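Local atomic coordinates of single-strand DNA-binding protein (Agrobacterium tumefaciens, PDB entry 3BTP), a protein that binds single-stranded DNA regardless of its nucleotide sequence and mediates nuclear uptake of the transferred T-DNA strand during plant transformation. Residues I263-H273 and F291-D302. Sequence-based numbering, arbitrary orientation.
Sequences ILIKTPQNDIH and FERAIKTKYGSD
Ile265 is the bump on which helix 291-299 settles against a beta hairpin, whose strands 263-266 and 272-275 belong to a four-stranded antiparallel sheet; the chain leaves this helix to enter the sheet again at strand 304-308. The axes of strand 263-266 and the helix approach to 10.7 Å and are inclined at 33°, and Phe291, Ile295 and Tyr299, one turn apart, form the helical ridge that faces the hairpin. Ile265 CD1 enters the hollow between the first two, 3.9 Å from both Phe291 CZ and Ile295 CD1. Its other branch, CG2, lies anti to the backbone N and is thereby turned to the next hollow, between Ile295 CG2 and the Tyr299 ring. Ile263 CG2 abuts Phe291 CZ from the sheet side, while Phe332 and Tyr283 also pack against this phenyl ring. Towards the turn, Thr267 and His273 border the Tyr299 ring from the same side, while Lys298 CG covers the other face. Thr267 CG2 sits 3.6 Å from Tyr299 CD1 and also borders the imidazole edge; the two rings lie nearly parallel (22°) but slid apart, bringing the phenol OH over the centre of one imidazole face. Beyond the helix end, Pro268 lies over the side-chain-less Gly300, its CD 3.3 Å from Tyr299 O and its CG 3.9 Å from Asp302 CB. A water spans the segments, donating to Gln269 OE1 at a doubtfully short distance and to Tyr299 O at 2.8 Å.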
ATOM      1  N   ILE A 263     -12.917   8.500   8.907  1.00 21.99           N
ATOM      2  CA  ILE A 263     -11.961   8.140   9.957  1.00 21.45           C
ATOM      3  C   ILE A 263     -12.631   7.076  10.779  1.00 22.14           C
ATOM      4  O   ILE A 263     -13.763   7.215  11.170  1.00 22.47           O
ATOM      5  CB  ILE A 263     -11.560   9.331  10.830  1.00 21.01           C
ATOM      6  CG1 ILE A 263     -10.768  10.397  10.032  1.00 20.80           C
ATOM      7  CG2 ILE A 263     -10.775   8.887  12.013  1.00 20.36           C
ATOM      8  CD1 ILE A 263     -10.713  11.766  10.687  1.00 20.47           C
ATOM      9  N   LEU A 264     -11.913   5.991  11.015  1.00 22.95           N
ATOM     10  CA  LEU A 264     -12.288   4.957  12.006  1.00 22.20           C
ATOM     11  C   LEU A 264     -11.205   4.838  13.090  1.00 22.73           C
ATOM     12  O   LEU A 264     -10.065   4.539  12.797  1.00 22.87           O
ATOM     13  CB  LEU A 264     -12.472   3.596  11.274  1.00 20.55           C
ATOM     14  CG  LEU A 264     -13.065   2.336  11.984  1.00 21.67           C
ATOM     15  CD1 LEU A 264     -13.302   1.244  10.923  1.00 20.45           C
ATOM     16  CD2 LEU A 264     -12.149   1.780  13.042  1.00 13.22           C
ATOM     17  N   ILE A 265     -11.575   5.003  14.357  1.00 24.64           N
ATOM     18  CA  ILE A 265     -10.653   4.862  15.471  1.00 25.18           C
ATOM     19  C   ILE A 265     -11.018   3.549  16.145  1.00 26.08           C
ATOM     20  O   ILE A 265     -12.160   3.297  16.444  1.00 26.70           O
ATOM     21  CB  ILE A 265     -10.888   6.002  16.532  1.00 26.78           C
ATOM     22  CG1 ILE A 265     -10.979   7.411  15.878  1.00 27.47           C
ATOM     23  CG2 ILE A 265      -9.920   5.889  17.812  1.00 24.35           C
ATOM     24  CD1 ILE A 265      -9.719   7.924  15.323  1.00 22.65           C
ATOM     25  N   LYS A 266     -10.051   2.701  16.415  1.00 26.78           N
ATOM     26  CA  LYS A 266     -10.354   1.468  17.105  1.00 26.36           C
ATOM     27  C   LYS A 266      -9.491   1.451  18.369  1.00 28.02           C
ATOM     28  O   LYS A 266      -8.276   1.275  18.264  1.00 28.80           O
ATOM     29  CB  LYS A 266     -10.025   0.267  16.243  1.00 26.04           C
ATOM     30  CG  LYS A 266     -10.397  -1.077  16.940  1.00 25.53           C
ATOM     31  CD  LYS A 266     -10.520  -2.276  15.944  1.00 23.77           C
ATOM     32  CE  LYS A 266      -9.217  -2.800  15.551  1.00 24.40           C
ATOM     33  NZ  LYS A 266      -8.176  -3.152  16.626  1.00 22.13           N
ATOM     34  N   THR A 267     -10.111   1.620  19.546  1.00 28.20           N
ATOM     35  CA  THR A 267      -9.350   1.772  20.805  1.00 28.19           C
ATOM     36  C   THR A 267      -8.727   0.430  21.223  1.00 29.15           C
ATOM     37  O   THR A 267      -9.108  -0.622  20.693  1.00 28.65           O
ATOM     38  CB  THR A 267     -10.294   2.260  21.989  1.00 28.39           C
ATOM     39  OG1 THR A 267     -11.018   1.136  22.516  1.00 29.58           O
ATOM     40  CG2 THR A 267     -11.280   3.347  21.579  1.00 23.69           C
ATOM     41  N   PRO A 268      -7.797   0.443  22.214  1.00 29.98           N
ATOM     42  CA  PRO A 268      -7.239  -0.803  22.737  1.00 29.49           C
ATOM     43  C   PRO A 268      -8.282  -1.810  23.268  1.00 30.48           C
ATOM     44  O   PRO A 268      -7.997  -3.033  23.321  1.00 28.92           O
ATOM     45  CB  PRO A 268      -6.352  -0.300  23.867  1.00 30.26           C
ATOM     46  CG  PRO A 268      -5.901   1.092  23.340  1.00 28.22           C
ATOM     47  CD  PRO A 268      -7.187   1.629  22.879  1.00 29.31           C
ATOM     48  N   GLN A 269      -9.462  -1.309  23.663  1.00 30.01           N
ATOM     49  CA  GLN A 269     -10.613  -2.209  24.021  1.00 31.24           C
ATOM     50  C   GLN A 269     -11.459  -2.690  22.810  1.00 30.89           C
ATOM     51  O   GLN A 269     -12.427  -3.451  23.001  1.00 31.27           O
ATOM     52  CB  GLN A 269     -11.550  -1.542  25.069  1.00 30.65           C
ATOM     53  CG  GLN A 269     -10.843  -1.126  26.359  1.00 32.92           C
ATOM     54  CD  GLN A 269      -9.851   0.085  26.223  1.00 35.05           C
ATOM     55  OE1 GLN A 269     -10.126   1.079  25.528  1.00 35.56           O
ATOM     56  NE2 GLN A 269      -8.729   0.005  26.933  1.00 28.25           N
ATOM     57  N   ASN A 270     -11.125  -2.216  21.590  1.00 29.41           N
ATOM     58  CA  ASN A 270     -11.717  -2.682  20.331  1.00 28.09           C
ATOM     59  C   ASN A 270     -13.057  -2.018  20.088  1.00 27.65           C
ATOM     60  O   ASN A 270     -13.900  -2.509  19.343  1.00 26.97           O
ATOM     61  CB  ASN A 270     -11.786  -4.244  20.253  1.00 28.85           C
ATOM     62  CG  ASN A 270     -10.499  -4.906  19.664  1.00 30.44           C
ATOM     63  OD1 ASN A 270     -10.075  -5.952  20.136  1.00 34.18           O
ATOM     64  ND2 ASN A 270      -9.907  -4.314  18.623  1.00 30.37           N
ATOM     65  N   ASP A 271     -13.246  -0.899  20.762  1.00 27.34           N
ATOM     66  CA  ASP A 271     -14.364  -0.008  20.591  1.00 28.92           C
ATOM     67  C   ASP A 271     -14.060   0.877  19.362  1.00 28.46           C
ATOM     68  O   ASP A 271     -12.939   1.358  19.198  1.00 28.81           O
ATOM     69  CB  ASP A 271     -14.469   0.921  21.844  1.00 29.54           C
ATOM     70  CG  ASP A 271     -14.921   0.154  23.170  1.00 34.85           C
ATOM     71  OD1 ASP A 271     -15.893  -0.680  23.132  1.00 36.39           O
ATOM     72  OD2 ASP A 271     -14.314   0.439  24.257  1.00 37.19           O
ATOM     73  N   ILE A 272     -15.088   1.160  18.584  1.00 27.75           N
ATOM     74  CA  ILE A 272     -14.998   1.855  17.333  1.00 27.58           C
ATOM     75  C   ILE A 272     -15.577   3.246  17.501  1.00 29.95           C
ATOM     76  O   ILE A 272     -16.708   3.401  18.021  1.00 29.68           O
ATOM     77  CB  ILE A 272     -15.847   1.102  16.264  1.00 28.52           C
ATOM     78  CG1 ILE A 272     -15.432  -0.393  16.154  1.00 24.03           C
ATOM     79  CG2 ILE A 272     -15.842   1.841  14.959  1.00 21.80           C
ATOM     80  CD1 ILE A 272     -13.950  -0.563  15.896  1.00 24.89           C
ATOM     81  N   HIS A 273     -14.814   4.276  17.087  1.00 31.31           N
ATOM     82  CA  HIS A 273     -15.386   5.616  16.955  1.00 32.80           C
ATOM     83  C   HIS A 273     -15.194   6.083  15.531  1.00 33.15           C
ATOM     84  O   HIS A 273     -14.180   5.805  14.902  1.00 35.05           O
ATOM     85  CB  HIS A 273     -14.795   6.591  17.978  1.00 34.20           C
ATOM     86  CG  HIS A 273     -15.020   6.160  19.403  1.00 38.04           C
ATOM     87  ND1 HIS A 273     -14.158   5.318  20.071  1.00 38.29           N
ATOM     88  CD2 HIS A 273     -16.064   6.377  20.250  1.00 39.94           C
ATOM     89  CE1 HIS A 273     -14.654   5.050  21.272  1.00 40.47           C
ATOM     90  NE2 HIS A 273     -15.801   5.691  21.408  1.00 38.07           N
ATOM     91  N   PHE A 291      -3.503  15.151  15.221  1.00 32.66           N
ATOM     92  CA  PHE A 291      -4.766  14.459  15.495  1.00 31.25           C
ATOM     93  C   PHE A 291      -4.427  13.149  16.166  1.00 30.48           C
ATOM     94  O   PHE A 291      -4.993  12.784  17.162  1.00 29.96           O
ATOM     95  CB  PHE A 291      -5.560  14.290  14.195  1.00 30.18           C
ATOM     96  CG  PHE A 291      -6.756  13.381  14.307  1.00 31.46           C
ATOM     97  CD1 PHE A 291      -7.963  13.844  14.879  1.00 30.09           C
ATOM     98  CD2 PHE A 291      -6.672  12.049  13.860  1.00 25.41           C
ATOM     99  CE1 PHE A 291      -9.081  13.001  14.985  1.00 29.31           C
ATOM    100  CE2 PHE A 291      -7.767  11.213  13.929  1.00 27.10           C
ATOM    101  CZ  PHE A 291      -9.000  11.676  14.508  1.00 29.24           C
ATOM    102  N   GLU A 292      -3.456  12.469  15.583  1.00 31.36           N
ATOM    103  CA  GLU A 292      -2.957  11.204  16.011  1.00 31.69           C
ATOM    104  C   GLU A 292      -2.533  11.226  17.515  1.00 33.12           C
ATOM    105  O   GLU A 292      -2.889  10.319  18.297  1.00 31.57           O
ATOM    106  CB  GLU A 292      -1.791  10.825  15.108  1.00 31.07           C
ATOM    107  CG  GLU A 292      -1.001   9.688  15.641  1.00 32.87           C
ATOM    108  CD  GLU A 292      -0.121   9.038  14.600  1.00 38.52           C
ATOM    109  OE1 GLU A 292       0.546   9.762  13.817  1.00 44.26           O
ATOM    110  OE2 GLU A 292      -0.083   7.785  14.569  1.00 41.38           O
ATOM    111  N   ARG A 293      -1.785  12.254  17.903  1.00 34.22           N
ATOM    112  CA  ARG A 293      -1.334  12.392  19.295  1.00 36.80           C
ATOM    113  C   ARG A 293      -2.452  12.648  20.300  1.00 33.93           C
ATOM    114  O   ARG A 293      -2.421  12.139  21.369  1.00 32.63           O
ATOM    115  CB  ARG A 293      -0.218  13.422  19.403  1.00 36.85           C
ATOM    116  CG  ARG A 293       1.126  12.759  19.126  1.00 42.23           C
ATOM    117  CD  ARG A 293       2.299  13.789  19.023  1.00 43.82           C
ATOM    118  NE  ARG A 293       1.954  14.954  18.196  1.00 51.85           N
ATOM    119  CZ  ARG A 293       1.928  16.206  18.655  1.00 56.80           C
ATOM    120  NH1 ARG A 293       2.280  16.451  19.925  1.00 58.29           N
ATOM    121  NH2 ARG A 293       1.592  17.218  17.844  1.00 54.45           N
ATOM    122  N   ALA A 294      -3.474  13.366  19.891  1.00 34.33           N
ATOM    123  CA  ALA A 294      -4.642  13.638  20.710  1.00 33.59           C
ATOM    124  C   ALA A 294      -5.542  12.396  20.793  1.00 34.20           C
ATOM    125  O   ALA A 294      -6.285  12.187  21.776  1.00 33.53           O
ATOM    126  CB  ALA A 294      -5.392  14.832  20.121  1.00 34.40           C
ATOM    127  N   ILE A 295      -5.489  11.559  19.754  1.00 33.46           N
ATOM    128  CA  ILE A 295      -6.216  10.314  19.806  1.00 31.56           C
ATOM    129  C   ILE A 295      -5.528   9.378  20.784  1.00 31.81           C
ATOM    130  O   ILE A 295      -6.160   8.661  21.515  1.00 30.49           O
ATOM    131  CB  ILE A 295      -6.337   9.641  18.406  1.00 32.42           C
ATOM    132  CG1 ILE A 295      -7.263  10.441  17.477  1.00 29.23           C
ATOM    133  CG2 ILE A 295      -6.750   8.138  18.544  1.00 28.90           C
ATOM    134  CD1 ILE A 295      -8.646  10.532  17.966  1.00 30.34           C
ATOM    135  N   LYS A 296      -4.222   9.311  20.769  1.00 33.18           N
ATOM    136  CA  LYS A 296      -3.652   8.304  21.618  1.00 35.34           C
ATOM    137  C   LYS A 296      -3.565   8.738  23.105  1.00 37.12           C
ATOM    138  O   LYS A 296      -3.711   7.920  24.014  1.00 37.48           O
ATOM    139  CB  LYS A 296      -2.399   7.689  21.023  1.00 35.13           C
ATOM    140  CG  LYS A 296      -1.471   8.615  20.446  1.00 36.06           C
ATOM    141  CD  LYS A 296      -0.320   7.816  19.949  1.00 39.50           C
ATOM    142  CE  LYS A 296      -0.797   6.827  18.942  1.00 44.68           C
ATOM    143  NZ  LYS A 296       0.392   6.027  18.594  1.00 47.18           N
ATOM    144  N   THR A 297      -3.460  10.046  23.321  1.00 38.20           N
ATOM    145  CA  THR A 297      -3.738  10.622  24.621  1.00 39.43           C
ATOM    146  C   THR A 297      -5.122  10.295  25.198  1.00 39.58           C
ATOM    147  O   THR A 297      -5.216   9.782  26.317  1.00 41.76           O
ATOM    148  CB  THR A 297      -3.488  12.105  24.585  1.00 39.20           C
ATOM    149  OG1 THR A 297      -2.069  12.276  24.396  1.00 37.62           O
ATOM    150  CG2 THR A 297      -3.951  12.709  25.892  1.00 40.28           C
ATOM    151  N   LYS A 298      -6.187  10.531  24.441  1.00 39.01           N
ATOM    152  CA  LYS A 298      -7.578  10.150  24.851  1.00 38.38           C
ATOM    153  C   LYS A 298      -7.844   8.626  25.081  1.00 37.66           C
ATOM    154  O   LYS A 298      -8.555   8.246  26.047  1.00 36.50           O
ATOM    155  CB  LYS A 298      -8.565  10.662  23.805  1.00 37.47           C
ATOM    156  CG  LYS A 298      -9.960  10.747  24.301  1.00 39.83           C
ATOM    157  CD  LYS A 298     -10.954  11.413  23.296  1.00 40.12           C
ATOM    158  CE  LYS A 298     -12.327  11.336  23.950  1.00 44.48           C
ATOM    159  NZ  LYS A 298     -13.442  11.955  23.166  1.00 47.37           N
ATOM    160  N   TYR A 299      -7.291   7.767  24.193  1.00 35.44           N
ATOM    161  CA  TYR A 299      -7.710   6.367  24.137  1.00 33.99           C
ATOM    162  C   TYR A 299      -6.689   5.343  24.547  1.00 33.91           C
ATOM    163  O   TYR A 299      -7.066   4.246  24.868  1.00 34.82           O
ATOM    164  CB  TYR A 299      -8.254   6.003  22.763  1.00 32.78           C
ATOM    165  CG  TYR A 299      -9.518   6.742  22.451  1.00 31.81           C
ATOM    166  CD1 TYR A 299     -10.721   6.505  23.188  1.00 31.55           C
ATOM    167  CD2 TYR A 299      -9.529   7.726  21.449  1.00 28.75           C
ATOM    168  CE1 TYR A 299     -11.897   7.220  22.906  1.00 27.73           C
ATOM    169  CE2 TYR A 299     -10.682   8.410  21.141  1.00 28.77           C
ATOM    170  CZ  TYR A 299     -11.850   8.168  21.856  1.00 31.59           C
ATOM    171  OH  TYR A 299     -12.961   8.896  21.474  1.00 34.10           O
ATOM    172  N   GLY A 300      -5.415   5.705  24.560  1.00 33.05           N
ATOM    173  CA  GLY A 300      -4.356   4.738  24.744  1.00 33.34           C
ATOM    174  C   GLY A 300      -3.442   4.758  23.534  1.00 33.77           C
ATOM    175  O   GLY A 300      -3.891   4.915  22.405  1.00 32.59           O
ATOM    176  N   SER A 301      -2.159   4.554  23.752  1.00 33.83           N
ATOM    177  CA  SER A 301      -1.218   4.638  22.670  1.00 35.15           C
ATOM    178  C   SER A 301      -1.256   3.441  21.705  1.00 34.82           C
ATOM    179  O   SER A 301      -0.648   3.509  20.670  1.00 34.22           O
ATOM    180  CB  SER A 301       0.180   4.882  23.228  1.00 35.96           C
ATOM    181  OG  SER A 301       0.540   3.717  23.952  1.00 41.37           O
ATOM    182  N   ASP A 302      -1.978   2.368  22.062  1.00 35.48           N
ATOM    183  CA  ASP A 302      -2.206   1.186  21.218  1.00 35.84           C
ATOM    184  C   ASP A 302      -3.416   1.312  20.280  1.00 33.73           C
ATOM    185  O   ASP A 302      -3.779   0.332  19.623  1.00 34.16           O
ATOM    186  CB  ASP A 302      -2.446  -0.065  22.085  1.00 37.63           C
ATOM    187  CG  ASP A 302      -1.139  -0.695  22.612  1.00 43.27           C
ATOM    188  OD1 ASP A 302      -0.056  -0.085  22.427  1.00 49.57           O
ATOM    189  OD2 ASP A 302      -1.210  -1.814  23.207  1.00 49.45           O
TER
HETATM  190  O   HOH W   1      -9.746   3.504  25.368  1.00 35.64           O